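Erythromycin dehydratase (Saccharopolyspora erythraea, PDB 3EL6) probably catalyses the dehydration of a beta-hydroxyacyl intermediate during assembly of the polyketide core of erythromycin. Local coordinates at residues Trp254-Leu259 against Thr293-Val298. Numbering follows the deposited sequence.
Sequences WNTVTL and TVDSLV
Leu297 lays its CD2 methyl over one face of the Trp254 indole, a CH-pi contact 3.6 Å from the centroid of the five-membered ring and only 5° off the normal. At the ring's edge, near its plane, Val294 CG2 meets Trp254 CZ3 at 4.0 Å, and the same methyl also lies 4.2 Å from Val257 CG1. Trp254 CG stands anti to its carbonyl carbon (chi1 -68°), which sets the indole alongside Leu297, the two side chains pointing the same way; Leu103 and Leu237 continue this apolar layer. Strands 251-259 and 290-299 are antiparallel neighbours in the double hotdog fold of the dehydratase, with strands 97-103 and 278-284 flanking the pair. Regular pairing is interrupted by a classic bulge: Asp295 and Ser296 both face Asn255, whose O accepts a nearly straight hydrogen bond from Ser296 N (N-H...O 163°) and a weak one from Asp295 N. Asp295 N also reaches Thr256 O at 3.1 Å, from above the carbonyl plane. The Asp295 carboxylate crosses the Thr256 side chain, Asp295 OD2 lying 3.3 Å from Thr256 CB. One water donates to Thr256 O and Asp295 OD1 and accepts from Thr293 OG1, bridging the two strands beside the bulge. On the Thr293 side of the bulge, Thr258 and Thr293 form a hydrogen-bonded antiparallel pair with two backbone bonds, while Thr258 OG1 lies a doubtfully short 2.5 Å from Thr293 OG1.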
loop_
_atom_site.group_PDB
_atom_site.type_symbol
_atom_site.label_atom_id
_atom_site.label_comp_id
_atom_site.label_asym_id
_atom_site.label_seq_id
_atom_site.Cartn_x
_atom_site.Cartn_y
_atom_site.Cartn_z
ATOM N N TRP A 254 -15.132 14.403 13.551
ATOM C CA TRP A 254 -14.150 15.145 14.301
ATOM C C TRP A 254 -13.472 16.105 13.336
ATOM O O TRP A 254 -12.973 15.680 12.290
ATOM C CB TRP A 254 -13.083 14.201 14.835
ATOM C CG TRP A 254 -13.562 13.216 15.924
ATOM C CD1 TRP A 254 -14.414 12.162 15.761
ATOM C CD2 TRP A 254 -13.110 13.174 17.284
ATOM N NE1 TRP A 254 -14.534 11.474 16.965
ATOM C CE2 TRP A 254 -13.741 12.076 17.905
ATOM C CE3 TRP A 254 -12.228 13.934 18.016
ATOM C CZ2 TRP A 254 -13.535 11.751 19.248
ATOM C CZ3 TRP A 254 -12.011 13.599 19.384
ATOM C CH2 TRP A 254 -12.669 12.523 19.964
ATOM N N ASN A 255 -13.431 17.391 13.695
ATOM C CA ASN A 255 -12.982 18.464 12.784
ATOM C C ASN A 255 -11.792 19.177 13.369
ATOM O O ASN A 255 -11.863 19.699 14.495
ATOM C CB ASN A 255 -14.123 19.494 12.531
ATOM C CG ASN A 255 -15.321 18.881 11.851
ATOM O OD1 ASN A 255 -16.424 18.813 12.414
ATOM N ND2 ASN A 255 -15.129 18.421 10.647
ATOM N N THR A 256 -10.682 19.147 12.641
ATOM C CA THR A 256 -9.443 19.708 13.006
ATOM C C THR A 256 -8.944 19.246 14.368
ATOM O O THR A 256 -9.004 19.987 15.359
ATOM C CB THR A 256 -9.396 21.263 12.867
ATOM O OG1 THR A 256 -9.883 21.634 11.569
ATOM C CG2 THR A 256 -7.958 21.748 13.006
ATOM N N VAL A 257 -8.366 18.041 14.367
ATOM C CA VAL A 257 -7.813 17.478 15.579
ATOM C C VAL A 257 -6.351 17.693 15.527
ATOM O O VAL A 257 -5.666 17.202 14.599
ATOM C CB VAL A 257 -8.107 15.918 15.682
ATOM C CG1 VAL A 257 -7.582 15.446 17.042
ATOM C CG2 VAL A 257 -9.612 15.717 15.505
ATOM N N THR A 258 -5.817 18.463 16.475
ATOM C CA THR A 258 -4.374 18.693 16.502
ATOM C C THR A 258 -3.760 18.103 17.775
ATOM O O THR A 258 -4.358 18.195 18.864
ATOM C CB THR A 258 -4.022 20.233 16.459
ATOM O OG1 THR A 258 -4.355 20.814 17.743
ATOM C CG2 THR A 258 -4.828 20.943 15.337
ATOM N N LEU A 259 -2.542 17.576 17.668
ATOM C CA LEU A 259 -1.876 16.914 18.738
ATOM C C LEU A 259 -0.577 17.615 18.979
ATOM O O LEU A 259 0.216 17.827 18.057
ATOM C CB LEU A 259 -1.744 15.392 18.384
ATOM C CG LEU A 259 -1.339 14.263 19.323
ATOM C CD1 LEU A 259 -2.320 14.194 20.511
ATOM C CD2 LEU A 259 -1.446 12.999 18.455
ATOM N N THR A 293 -6.162 19.879 20.502
ATOM C CA THR A 293 -7.388 20.640 20.250
ATOM C C THR A 293 -8.248 19.965 19.224
ATOM O O THR A 293 -7.737 19.158 18.403
ATOM C CB THR A 293 -7.091 22.073 19.755
ATOM O OG1 THR A 293 -6.391 22.029 18.496
ATOM C CG2 THR A 293 -6.213 22.825 20.753
ATOM N N VAL A 294 -9.555 20.233 19.275
ATOM C CA VAL A 294 -10.506 19.726 18.336
ATOM C C VAL A 294 -11.406 20.917 18.045
ATOM O O VAL A 294 -12.057 21.513 18.963
ATOM C CB VAL A 294 -11.386 18.569 18.914
ATOM C CG1 VAL A 294 -12.546 18.167 17.887
ATOM C CG2 VAL A 294 -10.535 17.355 19.367
ATOM N N ASP A 295 -11.396 21.372 16.793
ATOM C CA ASP A 295 -12.201 22.564 16.473
ATOM C C ASP A 295 -13.692 22.312 16.673
ATOM O O ASP A 295 -14.419 23.179 17.216
ATOM C CB ASP A 295 -11.947 23.040 15.038
ATOM C CG ASP A 295 -10.661 23.829 14.897
ATOM O OD1 ASP A 295 -9.887 24.001 15.881
ATOM O OD2 ASP A 295 -10.403 24.324 13.760
ATOM N N SER A 296 -14.184 21.156 16.241
ATOM C CA SER A 296 -15.522 20.705 16.622
ATOM C C SER A 296 -15.664 19.211 16.555
ATOM O O SER A 296 -15.176 18.570 15.602
ATOM C CB SER A 296 -16.663 21.315 15.773
ATOM O OG SER A 296 -16.311 21.289 14.422
ATOM N N LEU A 297 -16.333 18.677 17.582
ATOM C CA LEU A 297 -16.684 17.284 17.654
ATOM C C LEU A 297 -18.188 17.313 17.523
ATOM O O LEU A 297 -18.875 17.977 18.330
ATOM C CB LEU A 297 -16.365 16.758 19.060
ATOM C CG LEU A 297 -16.052 15.271 19.176
ATOM C CD1 LEU A 297 -16.376 14.701 20.549
ATOM C CD2 LEU A 297 -16.564 14.432 18.032
ATOM N N VAL A 298 -18.721 16.599 16.546
ATOM C CA VAL A 298 -20.157 16.645 16.257
ATOM C C VAL A 298 -20.789 15.322 16.580
ATOM O O VAL A 298 -20.254 14.248 16.232
ATOM C CB VAL A 298 -20.411 16.918 14.762
ATOM C CG1 VAL A 298 -21.905 17.103 14.506
ATOM C CG2 VAL A 298 -19.652 18.107 14.336
HETATM O O HOH W 1 -8.053 22.256 16.533
HETATM O O HOH W 2 -12.499 22.681 11.534
#